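Beta-galactoside alpha-2,6-sialyltransferase (Photobacterium sp., PDB 2Z4T) probably transfers sialic acid from CMP-sialic acid onto galactosides such as lactose, forming an alpha-2,6 linkage. Local coordinates at residues A[451-456]-A[483-488]; A[461-466]-A[489-494]; A[476-481]-A[495-500]. All coordinates share one frame; numbering follows the deposited sequence.

Contact 1: A[451-456]-A[483-488]; sequences LYFTIP and VQVMIK. With C5P (cytidine-5'-monophosphate), chain C.
The ring of Phe453 meets the helix 481-488 obliquely, its far end lodged against two neighbouring residues, Val485 and Met486. CE2 comes within 3.6 Å of Met486 CG, while on the other side of the ring's far end CE1 lies 3.9 Å from Val485 CG1; CZ, between them, touches both. Each of these side chains crosses the phenylalanine at roughly a right angle. The sulfur takes part as well: Met486 SD lies 5.0 Å from the centroid of the Phe453 ring, 65° off its normal, which makes this a slanting Met-aromatic contact. A flexible, polarisable thioether suits such a place, because it can follow the outline of a ring that it does not stack on. Phe453 gets to the helix because its CG stands anti to the carbonyl carbon (chi1 -73°), and the ring then reaches across to it. The neighbouring ring, that of Tyr452, has a different companion: Leu451 CD1 sits 3.5 Å above its plane, over the centre. The other methyl of Leu451 serves the nucleotide, with CD2 3.6 Å from C4 of the cytidine-5'-monophosphate, so this branched residue joins protein interior to ligand pocket. Tyr452 packs on Ile460 and Ile463, so three consecutive residues serve ligand, strand 460-465 and helix in turn. No hydrogen bond links the two segments, as expected of an apolar, buried contact. Tyr452 OH is hydrogen-bonded to Thr360. The loop 451-456 follows strand 443-447 in the nucleotide-binding half of the GT-B fold, Leu451 also packing on helix 431-436. On the other partner, Val485 leans on Tyr237 and Tyr241 of helix 234-243, while Val483 rests against Phe465 of strand 460-465.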
loop_
_atom_site.group_PDB
_atom_site.type_symbol
_atom_site.label_atom_id
_atom_site.label_comp_id
_atom_site.label_asym_id
_atom_site.label_seq_id
_atom_site.Cartn_x
_atom_site.Cartn_y
_atom_site.Cartn_z
ATOM N N LEU A 451 -12.889 -7.180 0.552
ATOM C CA LEU A 451 -13.363 -6.167 -0.376
ATOM C C LEU A 451 -14.768 -5.676 0.035
ATOM O O LEU A 451 -15.087 -4.493 -0.125
ATOM C CB LEU A 451 -13.271 -6.660 -1.835
ATOM C CG LEU A 451 -14.282 -7.709 -2.325
ATOM C CD1 LEU A 451 -15.592 -7.037 -2.779
ATOM C CD2 LEU A 451 -13.695 -8.606 -3.436
ATOM N N TYR A 452 -15.570 -6.572 0.610
ATOM C CA TYR A 452 -16.897 -6.219 1.131
ATOM C C TYR A 452 -16.887 -5.394 2.416
ATOM O O TYR A 452 -17.955 -4.914 2.840
ATOM C CB TYR A 452 -17.798 -7.460 1.289
ATOM C CG TYR A 452 -18.101 -8.080 -0.057
ATOM C CD1 TYR A 452 -18.971 -7.448 -0.964
ATOM C CD2 TYR A 452 -17.479 -9.263 -0.458
ATOM C CE1 TYR A 452 -19.234 -8.004 -2.203
ATOM C CE2 TYR A 452 -17.740 -9.820 -1.702
ATOM C CZ TYR A 452 -18.609 -9.188 -2.575
ATOM O OH TYR A 452 -18.856 -9.745 -3.826
ATOM N N PHE A 453 -15.713 -5.234 3.035
ATOM C CA PHE A 453 -15.607 -4.343 4.174
ATOM C C PHE A 453 -15.709 -2.885 3.702
ATOM O O PHE A 453 -16.001 -1.984 4.516
ATOM C CB PHE A 453 -14.294 -4.557 4.955
ATOM C CG PHE A 453 -14.247 -5.843 5.789
ATOM C CD1 PHE A 453 -13.741 -5.819 7.089
ATOM C CD2 PHE A 453 -14.675 -7.070 5.264
ATOM C CE1 PHE A 453 -13.669 -6.980 7.873
ATOM C CE2 PHE A 453 -14.623 -8.242 6.025
ATOM C CZ PHE A 453 -14.113 -8.192 7.349
ATOM N N THR A 454 -15.495 -2.658 2.402
ATOM C CA THR A 454 -15.334 -1.306 1.853
ATOM C C THR A 454 -16.364 -0.912 0.782
ATOM O O THR A 454 -16.860 0.209 0.791
ATOM C CB THR A 454 -13.923 -1.141 1.273
ATOM O OG1 THR A 454 -12.957 -1.419 2.297
ATOM C CG2 THR A 454 -13.701 0.255 0.724
ATOM N N ILE A 455 -16.659 -1.824 -0.140
ATOM C CA ILE A 455 -17.600 -1.592 -1.246
ATOM C C ILE A 455 -18.972 -1.184 -0.705
ATOM O O ILE A 455 -19.488 -1.836 0.202
ATOM C CB ILE A 455 -17.729 -2.871 -2.163
ATOM C CG1 ILE A 455 -16.393 -3.187 -2.862
ATOM C CG2 ILE A 455 -18.803 -2.737 -3.211
ATOM C CD1 ILE A 455 -15.556 -1.968 -3.371
ATOM N N PRO A 456 -19.561 -0.102 -1.265
ATOM C CA PRO A 456 -20.891 0.383 -0.874
ATOM C C PRO A 456 -21.979 -0.692 -0.932
ATOM O O PRO A 456 -22.079 -1.440 -1.908
ATOM C CB PRO A 456 -21.177 1.484 -1.903
ATOM C CG PRO A 456 -19.852 1.969 -2.294
ATOM C CD PRO A 456 -18.978 0.748 -2.318
ATOM N N VAL A 483 -17.713 -14.604 9.855
ATOM C CA VAL A 483 -19.158 -14.375 9.763
ATOM C C VAL A 483 -19.605 -13.359 10.809
ATOM O O VAL A 483 -20.311 -12.398 10.484
ATOM C CB VAL A 483 -19.984 -15.658 9.887
ATOM C CG1 VAL A 483 -21.467 -15.325 9.827
ATOM C CG2 VAL A 483 -19.625 -16.638 8.796
ATOM N N GLN A 484 -19.160 -13.562 12.052
ATOM C CA GLN A 484 -19.514 -12.667 13.149
ATOM C C GLN A 484 -18.921 -11.253 13.008
ATOM O O GLN A 484 -19.589 -10.287 13.351
ATOM C CB GLN A 484 -19.166 -13.298 14.520
ATOM C CG GLN A 484 -20.009 -14.521 14.918
ATOM C CD GLN A 484 -21.524 -14.232 14.899
ATOM O OE1 GLN A 484 -21.986 -13.248 15.474
ATOM N NE2 GLN A 484 -22.285 -15.078 14.213
ATOM N N VAL A 485 -17.700 -11.123 12.478
ATOM C CA VAL A 485 -17.174 -9.790 12.105
ATOM C C VAL A 485 -18.254 -9.001 11.327
ATOM O O VAL A 485 -18.406 -7.783 11.541
ATOM C CB VAL A 485 -15.788 -9.833 11.523
ATOM C CG1 VAL A 485 -15.343 -8.439 11.120
ATOM C CG2 VAL A 485 -14.838 -10.412 12.578
ATOM N N MET A 486 -18.926 -9.583 10.339
ATOM C CA MET A 486 -19.039 -9.024 9.009
ATOM C C MET A 486 -20.537 -8.670 9.290
ATOM O O MET A 486 -21.081 -7.649 8.831
ATOM C CB MET A 486 -18.901 -10.023 7.870
ATOM C CG MET A 486 -17.518 -9.974 7.235
ATOM S SD MET A 486 -17.508 -10.563 5.551
ATOM C CE MET A 486 -16.945 -12.181 5.769
ATOM N N ILE A 487 -21.167 -9.513 10.117
ATOM C CA ILE A 487 -22.436 -9.186 10.742
ATOM C C ILE A 487 -22.312 -7.935 11.614
ATOM O O ILE A 487 -23.080 -7.002 11.437
ATOM C CB ILE A 487 -22.993 -10.349 11.596
ATOM C CG1 ILE A 487 -23.449 -11.515 10.722
ATOM C CG2 ILE A 487 -24.164 -9.870 12.460
ATOM C CD1 ILE A 487 -23.611 -12.811 11.489
ATOM N N LYS A 488 -21.360 -7.919 12.550
ATOM C CA LYS A 488 -21.173 -6.770 13.440
ATOM C C LYS A 488 -20.950 -5.470 12.699
ATOM O O LYS A 488 -21.403 -4.412 13.147
ATOM C CB LYS A 488 -19.981 -6.980 14.374
ATOM C CG LYS A 488 -20.341 -6.969 15.821
ATOM C CD LYS A 488 -20.924 -5.637 16.235
ATOM C CE LYS A 488 -21.381 -5.679 17.698
ATOM N NZ LYS A 488 -22.454 -6.669 17.964
HETATM O O3P C5P C . -10.559 -11.883 -0.148
HETATM P P C5P C . -9.616 -11.208 0.776
HETATM O O1P C5P C . -8.331 -12.023 0.803
HETATM O O2P C5P C . -10.262 -10.814 2.089
HETATM O "O5'" C5P C . -9.301 -9.813 0.103
HETATM C "C5'" C5P C . -8.210 -9.009 0.498
HETATM C "C4'" C5P C . -8.022 -8.009 -0.641
HETATM O "O4'" C5P C . -7.712 -8.706 -1.855
HETATM C "C3'" C5P C . -9.280 -7.232 -0.983
HETATM O "O3'" C5P C . -9.415 -6.031 -0.232
HETATM C "C2'" C5P C . -9.032 -6.874 -2.422
HETATM O "O2'" C5P C . -8.034 -5.856 -2.521
HETATM C "C1'" C5P C . -8.344 -8.078 -2.978
HETATM N N1 C5P C . -9.311 -8.950 -3.640
HETATM C C2 C5P C . -9.725 -8.642 -4.965
HETATM N N3 C5P C . -10.605 -9.443 -5.617
HETATM C C4 C5P C . -11.115 -10.549 -5.010
HETATM C C5 C5P C . -10.725 -10.880 -3.696
HETATM C C6 C5P C . -9.804 -10.057 -3.026
HETATM O O2 C5P C . -9.301 -7.634 -5.549
HETATM N N4 C5P C . -11.985 -11.331 -5.699
#

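Contact 2: A[461-466]-A[489-494]; sequences KFIVFT and LGIVKE. With PO4 (phosphate ion), chain J.
Ile463 and Ile491 meet through the ends of two branches: CD1 of Ile463 lies 3.6 Å from CG2 of Ile491, and the side chains cross at about a right angle. Ile463 extends its longer branch fully (chi2 175°), which carries CD1 out from the strand to the loop. Ile491 answers with its short branch instead, so one isoleucine supplies length and the other a methyl close to its own backbone. Two residues along the strand, Phe465 also points toward the loop and sets CZ 4.4 Å from CG1 of Val492, a looser, oblique approach to the ring. Val492 holds CG1 between its backbone N and carbonyl carbon (chi1 86°), a rotamer that sends its two methyls to different partners, since CG2 lies 3.2 Å from O1 of a bound phosphate. Beta-branched residues suit this interface between strand and loop, their branching restricting the rotamers and offering two arms at once. The strand belongs to the parallel sheet of the nucleotide-binding domain, and the segments meet inside a beta-alpha-beta crossover: strand 460-465, helix 481-488, then strand 498-499. Segment 489-494 is the return from that helix. Gly490, at positive phi, ends the helix in a Schellman motif, a backbone shape that glycine adopts with little cost, and the chain then turns Ile491 and Val492 back toward the sheet. Phe462 and Val464 lean on helix 371-386, whereas Phe465 also packs on Val483 of helix 481-488. The phosphate, probably picked up from the crystallisation liquor, accepts a hydrogen bond from Lys493 N at O1, 2.6 Å long and nearly straight at 170°. The Lys493 side chain, bent at chi3, runs its aliphatic part past the same ion, with CE 3.4 Å from O2.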
loop_
_atom_site.group_PDB
_atom_site.type_symbol
_atom_site.label_atom_id
_atom_site.label_comp_id
_atom_site.label_asym_id
_atom_site.label_seq_id
_atom_site.Cartn_x
_atom_site.Cartn_y
_atom_site.Cartn_z
ATOM N N LYS A 461 -25.269 -7.544 -4.289
ATOM C CA LYS A 461 -26.468 -8.376 -4.404
ATOM C C LYS A 461 -26.519 -9.504 -3.388
ATOM O O LYS A 461 -27.561 -9.738 -2.804
ATOM C CB LYS A 461 -26.634 -8.909 -5.818
ATOM C CG LYS A 461 -26.932 -7.812 -6.845
ATOM C CD LYS A 461 -27.919 -6.768 -6.292
ATOM C CE LYS A 461 -28.449 -5.827 -7.382
ATOM N NZ LYS A 461 -27.424 -4.799 -7.757
ATOM N N PHE A 462 -25.409 -10.209 -3.177
ATOM C CA PHE A 462 -25.326 -11.188 -2.101
ATOM C C PHE A 462 -23.883 -11.582 -1.835
ATOM O O PHE A 462 -23.025 -11.463 -2.709
ATOM C CB PHE A 462 -26.208 -12.427 -2.357
ATOM C CG PHE A 462 -25.806 -13.249 -3.559
ATOM C CD1 PHE A 462 -24.801 -14.206 -3.469
ATOM C CD2 PHE A 462 -26.463 -13.096 -4.773
ATOM C CE1 PHE A 462 -24.421 -14.984 -4.586
ATOM C CE2 PHE A 462 -26.099 -13.862 -5.899
ATOM C CZ PHE A 462 -25.069 -14.809 -5.798
ATOM N N ILE A 463 -23.628 -12.036 -0.615
ATOM C CA ILE A 463 -22.322 -12.516 -0.233
ATOM C C ILE A 463 -22.453 -13.967 0.188
ATOM O O ILE A 463 -23.435 -14.359 0.797
ATOM C CB ILE A 463 -21.740 -11.675 0.916
ATOM C CG1 ILE A 463 -21.573 -10.213 0.487
ATOM C CG2 ILE A 463 -20.405 -12.231 1.379
ATOM C CD1 ILE A 463 -21.117 -9.300 1.611
ATOM N N VAL A 464 -21.477 -14.793 -0.142
ATOM C CA VAL A 464 -21.578 -16.187 0.243
ATOM C C VAL A 464 -20.321 -16.555 0.982
ATOM O O VAL A 464 -19.220 -16.210 0.551
ATOM C CB VAL A 464 -21.795 -17.111 -0.975
ATOM C CG1 VAL A 464 -21.761 -18.575 -0.550
ATOM C CG2 VAL A 464 -23.113 -16.780 -1.659
ATOM N N PHE A 465 -20.491 -17.242 2.103
ATOM C CA PHE A 465 -19.377 -17.712 2.894
ATOM C C PHE A 465 -19.034 -19.147 2.547
ATOM O O PHE A 465 -19.868 -19.919 2.086
ATOM C CB PHE A 465 -19.694 -17.616 4.387
ATOM C CG PHE A 465 -19.832 -16.217 4.888
ATOM C CD1 PHE A 465 -18.800 -15.624 5.599
ATOM C CD2 PHE A 465 -20.994 -15.494 4.661
ATOM C CE1 PHE A 465 -18.928 -14.315 6.067
ATOM C CE2 PHE A 465 -21.124 -14.182 5.127
ATOM C CZ PHE A 465 -20.090 -13.590 5.822
ATOM N N THR A 466 -17.783 -19.469 2.817
ATOM C CA THR A 466 -17.145 -20.755 2.652
ATOM C C THR A 466 -17.725 -21.915 3.494
ATOM O O THR A 466 -18.187 -21.726 4.599
ATOM C CB THR A 466 -15.669 -20.474 2.967
ATOM O OG1 THR A 466 -14.991 -20.164 1.737
ATOM C CG2 THR A 466 -14.970 -21.579 3.756
ATOM N N LEU A 489 -20.225 -5.553 11.585
ATOM C CA LEU A 489 -19.954 -4.404 10.747
ATOM C C LEU A 489 -21.151 -3.974 9.888
ATOM O O LEU A 489 -21.072 -2.977 9.164
ATOM C CB LEU A 489 -18.738 -4.677 9.855
ATOM C CG LEU A 489 -17.401 -4.879 10.564
ATOM C CD1 LEU A 489 -16.385 -5.372 9.547
ATOM C CD2 LEU A 489 -16.957 -3.578 11.167
ATOM N N GLY A 490 -22.251 -4.718 9.977
ATOM C CA GLY A 490 -23.455 -4.403 9.229
ATOM C C GLY A 490 -23.330 -4.717 7.754
ATOM O O GLY A 490 -24.063 -4.184 6.942
ATOM N N ILE A 491 -22.386 -5.571 7.388
ATOM C CA ILE A 491 -22.209 -5.922 5.987
ATOM C C ILE A 491 -23.273 -6.917 5.579
ATOM O O ILE A 491 -23.818 -6.880 4.495
ATOM C CB ILE A 491 -20.811 -6.481 5.751
ATOM C CG1 ILE A 491 -19.783 -5.382 6.064
ATOM C CG2 ILE A 491 -20.692 -7.004 4.319
ATOM C CD1 ILE A 491 -18.384 -5.869 6.276
ATOM N N VAL A 492 -23.621 -7.772 6.511
ATOM C CA VAL A 492 -24.502 -8.858 6.241
ATOM C C VAL A 492 -25.365 -8.998 7.488
ATOM O O VAL A 492 -24.957 -8.588 8.579
ATOM C CB VAL A 492 -23.616 -10.104 5.945
ATOM C CG1 VAL A 492 -23.198 -10.855 7.238
ATOM C CG2 VAL A 492 -24.270 -10.990 4.973
ATOM N N LYS A 493 -26.560 -9.543 7.330
ATOM C CA LYS A 493 -27.452 -9.798 8.468
ATOM C C LYS A 493 -27.459 -11.289 8.777
ATOM O O LYS A 493 -27.474 -12.100 7.850
ATOM C CB LYS A 493 -28.865 -9.295 8.159
ATOM C CG LYS A 493 -29.092 -7.829 8.522
ATOM C CD LYS A 493 -30.446 -7.276 8.013
ATOM C CE LYS A 493 -30.202 -6.145 6.991
ATOM N NZ LYS A 493 -31.457 -5.506 6.497
ATOM N N GLU A 494 -27.446 -11.657 10.059
ATOM C CA GLU A 494 -27.330 -13.067 10.432
ATOM C C GLU A 494 -28.376 -13.958 9.759
ATOM O O GLU A 494 -28.039 -14.995 9.183
ATOM C CB GLU A 494 -27.354 -13.287 11.950
ATOM C CG GLU A 494 -26.690 -14.614 12.351
ATOM C CD GLU A 494 -26.827 -14.964 13.839
ATOM O OE1 GLU A 494 -27.972 -15.253 14.267
ATOM O OE2 GLU A 494 -25.783 -14.987 14.562
HETATM P P PO4 J . -27.954 -9.318 4.192
HETATM O O1 PO4 J . -27.399 -10.404 5.077
HETATM O O2 PO4 J . -28.288 -8.103 5.030
HETATM O O3 PO4 J . -26.916 -8.939 3.148
HETATM O O4 PO4 J . -29.201 -9.862 3.533
#

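Contact 3: A[476-481]-A[495-500]; sequences TALRSP and ENVLFW
Ala477 and Phe499 are set methyl over ring: CB of Ala477 stands 3.7 Å above the plane of the Phe499 ring, displaced toward the rim. The line from CB to the ring centroid is 17° off the normal, a clear CH-pi contact. Alanine fits here because its single methyl lets the backbone itself come close, and Ala477 O is 3.5 Å from CZ of Phe499. Leu478, the next residue, approaches the same ring quite differently. Its side chain crosses that of Phe499 at about a right angle and sets CD2 3.8 Å from CE2. The same methyl lies 3.7 Å from CB of Val497, and here leucine and valine run alongside each other in opposite directions. One methyl thus rests against two residues of segment 495-500; the outer torsion of Leu478 (chi2 168°) extends CD1 and turns CD2, the other branch, toward Val497 and Phe499. Val497 and Phe499, two positions apart, both point toward the 476-481 segment, while Leu498 points away; an aromatic ring and a branched aliphatic group together make a broad apolar surface for it. The approaching backbone is a type I beta turn from Ala477 to Ser480, closed by a bond of 3.3 Å from Ser480 N to Ala477 O. Ser480 is also the N-cap of the helix that follows, its OG weakly bonded to Val483 N; a short hydroxyl side chain is well suited to that role. The contact thus joins the lead-in to helix 481-488 with the outermost strand of the parallel sheet, 498-499. Val497 and Phe499 also touch Val483 of that helix and Phe465 of the adjacent strand 460-465, whereas Pro481 on the other partner packs on helix 234-243.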
loop_
_atom_site.group_PDB
_atom_site.type_symbol
_atom_site.label_atom_id
_atom_site.label_comp_id
_atom_site.label_asym_id
_atom_site.label_seq_id
_atom_site.Cartn_x
_atom_site.Cartn_y
_atom_site.Cartn_z
ATOM N N THR A 476 -23.320 -23.760 14.059
ATOM C CA THR A 476 -21.942 -23.512 14.430
ATOM C C THR A 476 -21.133 -22.990 13.252
ATOM O O THR A 476 -20.018 -22.501 13.432
ATOM C CB THR A 476 -21.271 -24.778 15.027
ATOM O OG1 THR A 476 -21.885 -25.947 14.454
ATOM C CG2 THR A 476 -21.389 -24.794 16.608
ATOM N N ALA A 477 -21.694 -23.108 12.052
ATOM C CA ALA A 477 -21.113 -22.513 10.874
ATOM C C ALA A 477 -21.163 -21.005 11.038
ATOM O O ALA A 477 -20.229 -20.309 10.628
ATOM C CB ALA A 477 -21.862 -22.937 9.637
ATOM N N LEU A 478 -22.243 -20.523 11.662
ATOM C CA LEU A 478 -22.459 -19.089 11.904
ATOM C C LEU A 478 -21.511 -18.568 12.962
ATOM O O LEU A 478 -21.317 -17.365 13.102
ATOM C CB LEU A 478 -23.901 -18.801 12.338
ATOM C CG LEU A 478 -25.017 -18.795 11.279
ATOM C CD1 LEU A 478 -26.416 -18.786 11.934
ATOM C CD2 LEU A 478 -24.889 -17.631 10.294
ATOM N N ARG A 479 -20.936 -19.491 13.707
ATOM C CA ARG A 479 -20.002 -19.170 14.762
ATOM C C ARG A 479 -18.658 -18.688 14.224
ATOM O O ARG A 479 -17.880 -18.077 14.954
ATOM C CB ARG A 479 -19.801 -20.401 15.645
ATOM C CG ARG A 479 -20.548 -20.389 16.990
ATOM C CD ARG A 479 -21.948 -19.700 17.002
ATOM N NE ARG A 479 -21.934 -18.223 17.104
ATOM C CZ ARG A 479 -21.395 -17.511 18.102
ATOM N NH1 ARG A 479 -20.777 -18.111 19.114
ATOM N NH2 ARG A 479 -21.466 -16.187 18.083
ATOM N N SER A 480 -18.387 -18.970 12.952
ATOM C CA SER A 480 -17.126 -18.591 12.328
ATOM C C SER A 480 -16.869 -17.086 12.499
ATOM O O SER A 480 -17.762 -16.273 12.253
ATOM C CB SER A 480 -17.128 -19.027 10.861
ATOM O OG SER A 480 -16.823 -17.960 9.984
ATOM N N PRO A 481 -15.666 -16.720 12.987
ATOM C CA PRO A 481 -15.315 -15.330 13.287
ATOM C C PRO A 481 -15.558 -14.366 12.128
ATOM O O PRO A 481 -16.088 -13.257 12.318
ATOM C CB PRO A 481 -13.822 -15.428 13.610
ATOM C CG PRO A 481 -13.690 -16.779 14.198
ATOM C CD PRO A 481 -14.561 -17.633 13.340
ATOM N N GLU A 495 -29.640 -13.563 9.827
ATOM C CA GLU A 495 -30.706 -14.395 9.277
ATOM C C GLU A 495 -30.568 -14.618 7.759
ATOM O O GLU A 495 -31.180 -15.527 7.215
ATOM C CB GLU A 495 -32.103 -13.860 9.673
ATOM C CG GLU A 495 -32.448 -12.405 9.214
ATOM C CD GLU A 495 -31.704 -11.293 10.006
ATOM O OE1 GLU A 495 -30.932 -11.603 10.960
ATOM O OE2 GLU A 495 -31.887 -10.099 9.660
ATOM N N ASN A 496 -29.738 -13.815 7.091
ATOM C CA ASN A 496 -29.520 -13.958 5.649
ATOM C C ASN A 496 -28.135 -14.474 5.216
ATOM O O ASN A 496 -27.856 -14.539 4.011
ATOM C CB ASN A 496 -29.761 -12.631 4.927
ATOM C CG ASN A 496 -31.123 -12.005 5.239
ATOM O OD1 ASN A 496 -32.017 -12.634 5.819
ATOM N ND2 ASN A 496 -31.276 -10.742 4.852
ATOM N N VAL A 497 -27.262 -14.803 6.170
ATOM C CA VAL A 497 -25.934 -15.310 5.838
ATOM C C VAL A 497 -26.113 -16.553 4.985
ATOM O O VAL A 497 -26.966 -17.390 5.298
ATOM C CB VAL A 497 -25.136 -15.700 7.104
ATOM C CG1 VAL A 497 -23.939 -16.531 6.755
ATOM C CG2 VAL A 497 -24.720 -14.467 7.887
ATOM N N LEU A 498 -25.330 -16.673 3.917
ATOM C CA LEU A 498 -25.358 -17.872 3.079
ATOM C C LEU A 498 -24.036 -18.618 3.163
ATOM O O LEU A 498 -23.001 -17.998 3.180
ATOM C CB LEU A 498 -25.640 -17.491 1.618
ATOM C CG LEU A 498 -26.930 -16.701 1.406
ATOM C CD1 LEU A 498 -26.965 -15.987 0.049
ATOM C CD2 LEU A 498 -28.156 -17.638 1.590
ATOM N N PHE A 499 -24.059 -19.939 3.188
ATOM C CA PHE A 499 -22.823 -20.706 3.101
ATOM C C PHE A 499 -22.920 -21.490 1.826
ATOM O O PHE A 499 -24.006 -21.864 1.457
ATOM C CB PHE A 499 -22.669 -21.659 4.306
ATOM C CG PHE A 499 -22.585 -20.960 5.605
ATOM C CD1 PHE A 499 -21.357 -20.448 6.055
ATOM C CD2 PHE A 499 -23.731 -20.776 6.383
ATOM C CE1 PHE A 499 -21.265 -19.762 7.275
ATOM C CE2 PHE A 499 -23.666 -20.090 7.596
ATOM C CZ PHE A 499 -22.433 -19.585 8.048
ATOM N N TRP A 500 -21.814 -21.754 1.137
ATOM C CA TRP A 500 -21.756 -22.561 -0.091
ATOM C C TRP A 500 -22.711 -23.731 -0.096
ATOM O O TRP A 500 -23.175 -24.197 -1.136
ATOM C CB TRP A 500 -20.364 -23.163 -0.266
ATOM C CG TRP A 500 -19.336 -22.276 -0.880
ATOM C CD1 TRP A 500 -19.551 -21.129 -1.585
ATOM C CD2 TRP A 500 -17.918 -22.490 -0.885
ATOM N NE1 TRP A 500 -18.357 -20.604 -2.011
ATOM C CE2 TRP A 500 -17.337 -21.419 -1.601
ATOM C CE3 TRP A 500 -17.084 -23.485 -0.357
ATOM C CZ2 TRP A 500 -15.955 -21.301 -1.795
ATOM C CZ3 TRP A 500 -15.704 -23.373 -0.552
ATOM C CH2 TRP A 500 -15.156 -22.286 -1.268
#

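Overall arrangement
Followed from the N terminus, the chain passes 451-456, strand 460-465 and the turn at 476-481 before meeting any of their partners. The partners come in the same order: helix 481-488, the return loop 489-494 and segment 495-500. Each pair of contacts therefore crosses along the chain; none nests within another. Contact 1 closes a span of 26 residues, contact 2 one of 22 and contact 3 one of 13. Helix 481-488 binds them together: probable hydrogen bonds run from Ile491 N to Met486 O and from Gln484 NE2 to Leu478 O. Strands 460-465 and 498-499, neighbours in the parallel sheet, join contacts 2 and 3, and contact 1 extends the cluster to the nucleotide pocket.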